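Local coordinates for periplasmic oligopeptide-binding protein (Burkholderia pseudomallei, PDB 3ZS6), which probably binds oligopeptides in the periplasm and delivers them to an ABC transporter for uptake, at residues E37-I42 / G51-W56; F85-Q90 / V157-V162. One frame throughout, in Å; residues are numbered along the deposited sequence.

Contact 1 (37-42 with 51-56) closes before contact 2 (85-90 with 157-162) opens, so the two follow one another along the chain. Their centres lie about 17 Å apart, on the same side of the molecule's centre. Contact 1 belongs to the hairpin of strands 40-42 and 48-60 at one margin of an antiparallel sheet; contact 2 sets helix 82-93 against the end of a loop and the first turn of helix 159-165. Helix 82-93 joins them: Phe85 packs on Gly38, Leu39 and Val52, and Trp89 on Leu39, while Tyr87 and Ala88 meet residues 157-162. The helix thus ties the edge hairpin to a segment more than 60 residues later, within one part of the fold.

Contact 1: E37-I42 / G51-W56; sequences EGLARI and GVAQAW
The carbonyl oxygen of Leu39 receives two backbone N-H groups from the facing segment. Ala53 N lies 3.0 Å from Leu39 O, in the carbonyl plane and on a lone pair, whereas Gly51 N, 2.9 Å from the same Leu39 O, is tilted 33° out of that plane. Between these two donors, Val52 N makes a straighter bond to Gly38 O, one residue before Leu39, at 2.9 Å with an N-H...O angle of 177°. Gly51 CA also directs a C-H toward Gly38 O, a weak contact at 3.6 Å.

Glu37 reaches across with CG anti to its backbone N (chi1 -180°), which lays the carboxylate alongside the Gly51-Val52 peptide: OE2 comes to 3.5 Å from Gly51 CA, and OE1 touches the Val52 methyl CG2. The carboxylate end is held from outside the hairpin, OE2 by Tyr200 OH and OE1 by Trp201 NE1. Arg41 lays CG against Gly51 CA and turns its guanidinium to a salt bridge with Asp501.

Farther out the packing is apolar. Leu39 CB meets Ala53 CB at 4.1 Å, and Ala40 CB rests 3.7 Å from CH2 of Trp56, whose indole also meets Phe66 of strand 63-68.

Successive carbonyls therefore grip three consecutive N-H groups at this buried end of the hairpin, while the buried Glu37 carboxylate meets Gly51 and Val52 by van der Waals contact, its hydrogen bonds going to Tyr200 and Trp201.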
ATOM      1  N   GLU A  37      17.245   4.524   0.640  1.00 13.29           N
ATOM      2  CA  GLU A  37      17.340   3.966  -0.702  1.00 10.12           C
ATOM      3  C   GLU A  37      17.650   2.486  -0.634  1.00 10.93           C
ATOM      4  O   GLU A  37      18.616   2.081   0.011  1.00 12.91           O
ATOM      5  CB  GLU A  37      18.453   4.663  -1.488  1.00 15.58           C
ATOM      6  CG  GLU A  37      18.620   4.137  -2.919  1.00 13.46           C
ATOM      7  CD  GLU A  37      19.776   4.803  -3.637  1.00 17.20           C
ATOM      8  OE1 GLU A  37      20.915   4.741  -3.121  1.00 18.34           O
ATOM      9  OE2 GLU A  37      19.538   5.403  -4.706  1.00 18.49           O
ATOM     10  N   GLY A  38      16.831   1.679  -1.301  1.00 14.18           N
ATOM     11  CA  GLY A  38      17.026   0.241  -1.323  1.00 15.52           C
ATOM     12  C   GLY A  38      17.934  -0.187  -2.463  1.00 12.56           C
ATOM     13  O   GLY A  38      18.578   0.654  -3.099  1.00 13.36           O
ATOM     14  N   LEU A  39      17.981  -1.491  -2.727  1.00 14.22           N
ATOM     15  CA  LEU A  39      18.759  -2.024  -3.850  1.00 15.45           C
ATOM     16  C   LEU A  39      18.358  -1.347  -5.162  1.00 18.64           C
ATOM     17  O   LEU A  39      19.212  -0.994  -5.989  1.00 16.36           O
ATOM     18  CB  LEU A  39      18.577  -3.543  -3.953  1.00 12.78           C
ATOM     19  CG  LEU A  39      19.114  -4.350  -2.757  1.00 18.58           C
ATOM     20  CD1 LEU A  39      18.697  -5.837  -2.799  1.00 13.95           C
ATOM     21  CD2 LEU A  39      20.635  -4.219  -2.647  1.00 13.23           C
ATOM     22  N   ALA A  40      17.050  -1.165  -5.330  1.00 19.13           N
ATOM     23  CA  ALA A  40      16.481  -0.524  -6.508  1.00 16.08           C
ATOM     24  C   ALA A  40      15.539   0.613  -6.099  1.00 12.28           C
ATOM     25  O   ALA A  40      15.195   0.751  -4.922  1.00  9.57           O
ATOM     26  CB  ALA A  40      15.735  -1.555  -7.349  1.00 13.33           C
ATOM     27  N   ARG A  41      15.126   1.419  -7.078  1.00 11.11           N
ATOM     28  CA  ARG A  41      14.127   2.469  -6.868  1.00 14.46           C
ATOM     29  C   ARG A  41      13.047   2.371  -7.944  1.00 12.00           C
ATOM     30  O   ARG A  41      13.283   1.813  -9.017  1.00 13.98           O
ATOM     31  CB  ARG A  41      14.753   3.874  -6.979  1.00 16.23           C
ATOM     32  CG  ARG A  41      15.839   4.224  -5.984  1.00 18.78           C
ATOM     33  CD  ARG A  41      16.043   5.752  -5.928  1.00 16.41           C
ATOM     34  NE  ARG A  41      16.206   6.342  -7.259  1.00 13.51           N
ATOM     35  CZ  ARG A  41      15.330   7.160  -7.842  1.00 16.86           C
ATOM     36  NH1 ARG A  41      14.209   7.509  -7.216  1.00 12.78           N
ATOM     37  NH2 ARG A  41      15.580   7.637  -9.059  1.00 19.97           N
ATOM     38  N   ILE A  42      11.878   2.940  -7.667  1.00 10.41           N
ATOM     39  CA  ILE A  42      10.869   3.161  -8.705  1.00 14.69           C
ATOM     40  C   ILE A  42      10.925   4.623  -9.097  1.00 15.85           C
ATOM     41  O   ILE A  42      10.746   5.493  -8.241  1.00 12.95           O
ATOM     42  CB  ILE A  42       9.447   2.865  -8.214  1.00 14.30           C
ATOM     43  CG1 ILE A  42       9.357   1.440  -7.657  1.00  9.74           C
ATOM     44  CG2 ILE A  42       8.426   3.110  -9.352  1.00  9.65           C
ATOM     45  CD1 ILE A  42       9.812   0.346  -8.652  1.00  8.93           C
ATOM     46  N   GLY A  51      19.279   1.501  -7.458  1.00 16.28           N
ATOM     47  CA  GLY A  51      19.359   2.238  -6.205  1.00 15.89           C
ATOM     48  C   GLY A  51      20.781   2.128  -5.672  1.00 18.48           C
ATOM     49  O   GLY A  51      21.727   2.610  -6.304  1.00 17.30           O
ATOM     50  N   VAL A  52      20.942   1.476  -4.523  1.00 17.85           N
ATOM     51  CA  VAL A  52      22.279   1.161  -4.016  1.00 15.67           C
ATOM     52  C   VAL A  52      22.945   0.140  -4.937  1.00 19.30           C
ATOM     53  O   VAL A  52      24.164   0.183  -5.162  1.00 23.47           O
ATOM     54  CB  VAL A  52      22.238   0.625  -2.558  1.00 17.19           C
ATOM     55  CG1 VAL A  52      23.645   0.285  -2.075  1.00 14.78           C
ATOM     56  CG2 VAL A  52      21.557   1.651  -1.609  1.00 10.97           C
ATOM     57  N   ALA A  53      22.137  -0.768  -5.485  1.00 13.75           N
ATOM     58  CA  ALA A  53      22.623  -1.726  -6.470  1.00 17.91           C
ATOM     59  C   ALA A  53      22.740  -1.053  -7.841  1.00 18.98           C
ATOM     60  O   ALA A  53      21.777  -0.478  -8.345  1.00 19.12           O
ATOM     61  CB  ALA A  53      21.698  -2.952  -6.542  1.00 12.88           C
ATOM     62  N   GLN A  54      23.922  -1.122  -8.444  1.00 20.47           N
ATOM     63  CA  GLN A  54      24.100  -0.547  -9.770  1.00 16.93           C
ATOM     64  C   GLN A  54      23.641  -1.536 -10.844  1.00 18.97           C
ATOM     65  O   GLN A  54      23.352  -1.149 -11.975  1.00 23.43           O
ATOM     66  CB  GLN A  54      25.550  -0.104  -9.996  1.00 21.92           C
ATOM     67  CG  GLN A  54      26.573  -1.219  -9.911  1.00 33.50           C
ATOM     68  CD  GLN A  54      27.983  -0.740 -10.203  1.00 45.90           C
ATOM     69  OE1 GLN A  54      28.432   0.278  -9.670  1.00 43.67           O
ATOM     70  NE2 GLN A  54      28.686  -1.466 -11.068  1.00 50.54           N
ATOM     71  N   ALA A  55      23.549  -2.810 -10.476  1.00 18.00           N
ATOM     72  CA  ALA A  55      23.153  -3.846 -11.422  1.00 20.46           C
ATOM     73  C   ALA A  55      22.675  -5.100 -10.701  1.00 20.13           C
ATOM     74  O   ALA A  55      22.995  -5.316  -9.535  1.00 20.14           O
ATOM     75  CB  ALA A  55      24.319  -4.184 -12.365  1.00 25.67           C
ATOM     76  N   TRP A  56      21.896  -5.921 -11.397  1.00 24.84           N
ATOM     77  CA  TRP A  56      21.459  -7.195 -10.840  1.00 26.24           C
ATOM     78  C   TRP A  56      21.225  -8.215 -11.939  1.00 23.42           C
ATOM     79  O   TRP A  56      21.070  -7.863 -13.110  1.00 17.85           O
ATOM     80  CB  TRP A  56      20.198  -7.033  -9.985  1.00 19.28           C
ATOM     81  CG  TRP A  56      19.101  -6.278 -10.658  1.00 20.63           C
ATOM     82  CD1 TRP A  56      18.228  -6.754 -11.595  1.00 19.36           C
ATOM     83  CD2 TRP A  56      18.741  -4.911 -10.432  1.00 20.57           C
ATOM     84  NE1 TRP A  56      17.353  -5.765 -11.974  1.00 21.58           N
ATOM     85  CE2 TRP A  56      17.647  -4.621 -11.277  1.00 20.31           C
ATOM     86  CE3 TRP A  56      19.248  -3.898  -9.611  1.00 21.35           C
ATOM     87  CZ2 TRP A  56      17.046  -3.365 -11.317  1.00 22.34           C
ATOM     88  CZ3 TRP A  56      18.644  -2.646  -9.647  1.00 21.13           C
ATOM     89  CH2 TRP A  56      17.556  -2.393 -10.495  1.00 23.73           C
TER

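Contact 2: F85-Q90 / V157-V162; sequences FVYAWQ and VNKDAV
Tyr87 of helix 82-93 presents one face of its ring to Lys159, at the start of helix 159-165. This is a CH-pi contact: Lys159 CB sits 3.7 Å from the centroid of the Tyr87 ring and only 7° off its normal. Lys159 CA lies over the same face, 3.6 Å from Tyr87 CE2, and CG reaches toward CE1, after which the extended lysine chain leads its amino group away. Tyr87 is put there by a chi1 of 169°, CG anti to the backbone N.

Further van der Waals contacts lie beside the ring and at its hydroxyl. Tyr87 CD2 lies 3.5 Å from Val157 O. At the far end of the ring Tyr87 OH touches Val162 CB at 3.8 Å. On the next residue of the helix, Ala88 CB packs on Val157 N at 3.6 Å.

No hydrogen bond crosses the contact; the one side-chain hydrogen bond within either segment is the capping bond, Ala161 N to Asn158 OD1 at 2.9 Å, in the carbonyl plane of the asparagine. Asn158 is thus the N-cap of helix 159-165, and an aromatic side chain from helix 82-93 packs across that capped helix start.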
ATOM      1  N   PHE A  85      22.304  -4.583   4.335  1.00 14.25           N
ATOM      2  CA  PHE A  85      21.081  -5.218   3.847  1.00 13.62           C
ATOM      3  C   PHE A  85      20.810  -6.553   4.552  1.00 20.78           C
ATOM      4  O   PHE A  85      19.671  -6.843   4.924  1.00 17.41           O
ATOM      5  CB  PHE A  85      21.110  -5.381   2.319  1.00 12.26           C
ATOM      6  CG  PHE A  85      20.956  -4.077   1.574  1.00 19.75           C
ATOM      7  CD1 PHE A  85      22.063  -3.290   1.283  1.00 17.11           C
ATOM      8  CD2 PHE A  85      19.697  -3.632   1.187  1.00 19.71           C
ATOM      9  CE1 PHE A  85      21.918  -2.081   0.604  1.00 12.95           C
ATOM     10  CE2 PHE A  85      19.541  -2.429   0.514  1.00 14.52           C
ATOM     11  CZ  PHE A  85      20.652  -1.652   0.223  1.00 14.21           C
ATOM     12  N   VAL A  86      21.856  -7.354   4.742  1.00 16.00           N
ATOM     13  CA  VAL A  86      21.720  -8.602   5.484  1.00 20.16           C
ATOM     14  C   VAL A  86      21.092  -8.311   6.855  1.00 21.35           C
ATOM     15  O   VAL A  86      20.120  -8.959   7.259  1.00 20.28           O
ATOM     16  CB  VAL A  86      23.084  -9.335   5.649  1.00 20.88           C
ATOM     17  CG1 VAL A  86      22.939 -10.546   6.567  1.00 24.11           C
ATOM     18  CG2 VAL A  86      23.645  -9.764   4.282  1.00 16.55           C
ATOM     19  N   TYR A  87      21.643  -7.321   7.551  1.00 18.38           N
ATOM     20  CA  TYR A  87      21.132  -6.916   8.859  1.00 19.34           C
ATOM     21  C   TYR A  87      19.673  -6.469   8.800  1.00 16.45           C
ATOM     22  O   TYR A  87      18.844  -6.914   9.598  1.00 16.85           O
ATOM     23  CB  TYR A  87      21.993  -5.793   9.448  1.00 18.41           C
ATOM     24  CG  TYR A  87      21.376  -5.140  10.661  1.00 23.83           C
ATOM     25  CD1 TYR A  87      21.430  -5.754  11.913  1.00 25.77           C
ATOM     26  CD2 TYR A  87      20.727  -3.915  10.560  1.00 20.13           C
ATOM     27  CE1 TYR A  87      20.855  -5.161  13.031  1.00 25.50           C
ATOM     28  CE2 TYR A  87      20.157  -3.313  11.671  1.00 19.94           C
ATOM     29  CZ  TYR A  87      20.222  -3.944  12.905  1.00 26.42           C
ATOM     30  OH  TYR A  87      19.651  -3.351  14.012  1.00 28.33           O
ATOM     31  N   ALA A  88      19.365  -5.591   7.852  1.00 15.77           N
ATOM     32  CA  ALA A  88      18.022  -5.032   7.726  1.00 21.24           C
ATOM     33  C   ALA A  88      16.979  -6.109   7.482  1.00 15.73           C
ATOM     34  O   ALA A  88      15.922  -6.107   8.107  1.00 13.51           O
ATOM     35  CB  ALA A  88      17.974  -3.980   6.604  1.00 16.63           C
ATOM     36  N   TRP A  89      17.276  -7.023   6.566  1.00 14.24           N
ATOM     37  CA  TRP A  89      16.314  -8.058   6.198  1.00 14.04           C
ATOM     38  C   TRP A  89      16.142  -9.115   7.295  1.00 17.39           C
ATOM     39  O   TRP A  89      15.022  -9.559   7.556  1.00 18.54           O
ATOM     40  CB  TRP A  89      16.685  -8.710   4.856  1.00 14.89           C
ATOM     41  CG  TRP A  89      16.554  -7.771   3.687  1.00 12.40           C
ATOM     42  CD1 TRP A  89      16.488  -6.402   3.736  1.00 10.34           C
ATOM     43  CD2 TRP A  89      16.460  -8.127   2.300  1.00 13.60           C
ATOM     44  NE1 TRP A  89      16.371  -5.887   2.462  1.00 12.55           N
ATOM     45  CE2 TRP A  89      16.351  -6.924   1.564  1.00 17.35           C
ATOM     46  CE3 TRP A  89      16.456  -9.343   1.610  1.00 15.34           C
ATOM     47  CZ2 TRP A  89      16.252  -6.904   0.165  1.00 17.30           C
ATOM     48  CZ3 TRP A  89      16.356  -9.322   0.215  1.00 15.89           C
ATOM     49  CH2 TRP A  89      16.249  -8.111  -0.486  1.00 12.92           C
ATOM     50  N   GLN A  90      17.241  -9.509   7.934  1.00 14.26           N
ATOM     51  CA  GLN A  90      17.170 -10.428   9.070  1.00 13.52           C
ATOM     52  C   GLN A  90      16.320  -9.794  10.184  1.00 16.84           C
ATOM     53  O   GLN A  90      15.479 -10.452  10.808  1.00 15.92           O
ATOM     54  CB  GLN A  90      18.575 -10.765   9.595  1.00 14.55           C
ATOM     55  CG  GLN A  90      19.386 -11.737   8.718  1.00 16.25           C
ATOM     56  CD  GLN A  90      20.777 -12.004   9.275  1.00 22.40           C
ATOM     57  OE1 GLN A  90      21.144 -11.477  10.323  1.00 24.65           O
ATOM     58  NE2 GLN A  90      21.560 -12.822   8.571  1.00 21.84           N
ATOM     59  N   VAL A 157      19.164  -0.564   6.986  1.00 15.93           N
ATOM     60  CA  VAL A 157      19.138   0.124   8.268  0.68 14.54           C
ATOM     61  C   VAL A 157      20.521   0.091   8.911  1.00 19.98           C
ATOM     62  O   VAL A 157      21.237  -0.899   8.788  1.00 20.40           O
ATOM     63  CB  VAL A 157      18.131  -0.532   9.221  0.68 15.40           C
ATOM     64  CG1 VAL A 157      18.192   0.121  10.585  0.68 16.07           C
ATOM     65  CG2 VAL A 157      16.728  -0.441   8.632  0.68 15.75           C
ATOM     66  N   ASN A 158      20.884   1.169   9.596  1.00 16.37           N
ATOM     67  CA  ASN A 158      22.202   1.303  10.205  1.00 20.84           C
ATOM     68  C   ASN A 158      22.250   0.682  11.597  1.00 23.27           C
ATOM     69  O   ASN A 158      21.750   1.256  12.565  1.00 22.36           O
ATOM     70  CB  ASN A 158      22.602   2.786  10.248  1.00 19.89           C
ATOM     71  CG  ASN A 158      24.023   3.002  10.758  1.00 26.02           C
ATOM     72  OD1 ASN A 158      24.288   2.893  11.954  1.00 25.83           O
ATOM     73  ND2 ASN A 158      24.933   3.339   9.852  1.00 22.56           N
ATOM     74  N   LYS A 159      22.854  -0.498  11.683  1.00 25.66           N
ATOM     75  CA  LYS A 159      22.892  -1.271  12.923  1.00 28.91           C
ATOM     76  C   LYS A 159      23.369  -0.450  14.127  1.00 26.56           C
ATOM     77  O   LYS A 159      22.777  -0.506  15.205  1.00 27.70           O
ATOM     78  CB  LYS A 159      23.782  -2.507  12.732  1.00 33.63           C
ATOM     79  CG  LYS A 159      24.131  -3.255  14.008  1.00 44.80           C
ATOM     80  CD  LYS A 159      25.305  -4.204  13.772  1.00 51.00           C
ATOM     81  CE  LYS A 159      25.824  -4.785  15.078  1.00 60.40           C
ATOM     82  NZ  LYS A 159      27.139  -5.474  14.904  1.00 64.63           N
ATOM     83  N   ASP A 160      24.444   0.308  13.943  1.00 23.36           N
ATOM     84  CA  ASP A 160      24.996   1.096  15.036  1.00 23.26           C
ATOM     85  C   ASP A 160      23.981   2.106  15.560  1.00 30.43           C
ATOM     86  O   ASP A 160      23.835   2.286  16.773  1.00 26.59           O
ATOM     87  CB  ASP A 160      26.272   1.818  14.596  1.00 23.17           C
ATOM     88  CG  ASP A 160      27.455   0.873  14.434  1.00 30.52           C
ATOM     89  OD1 ASP A 160      27.394  -0.263  14.957  1.00 34.98           O
ATOM     90  OD2 ASP A 160      28.447   1.275  13.789  1.00 31.41           O
ATOM     91  N   ALA A 161      23.281   2.766  14.642  1.00 27.65           N
ATOM     92  CA  ALA A 161      22.315   3.787  15.026  1.00 28.09           C
ATOM     93  C   ALA A 161      21.172   3.185  15.838  1.00 28.37           C
ATOM     94  O   ALA A 161      20.751   3.747  16.852  1.00 26.18           O
ATOM     95  CB  ALA A 161      21.784   4.505  13.798  1.00 26.61           C
ATOM     96  N   VAL A 162      20.675   2.036  15.391  1.00 25.87           N
ATOM     97  CA  VAL A 162      19.604   1.349  16.097  1.00 23.07           C
ATOM     98  C   VAL A 162      20.092   0.870  17.455  1.00 26.47           C
ATOM     99  O   VAL A 162      19.371   0.933  18.451  1.00 29.66           O
ATOM    100  CB  VAL A 162      19.077   0.155  15.283  1.00 23.32           C
ATOM    101  CG1 VAL A 162      18.042  -0.629  16.083  1.00 22.61           C
ATOM    102  CG2 VAL A 162      18.479   0.650  13.976  1.00 22.47           C
TER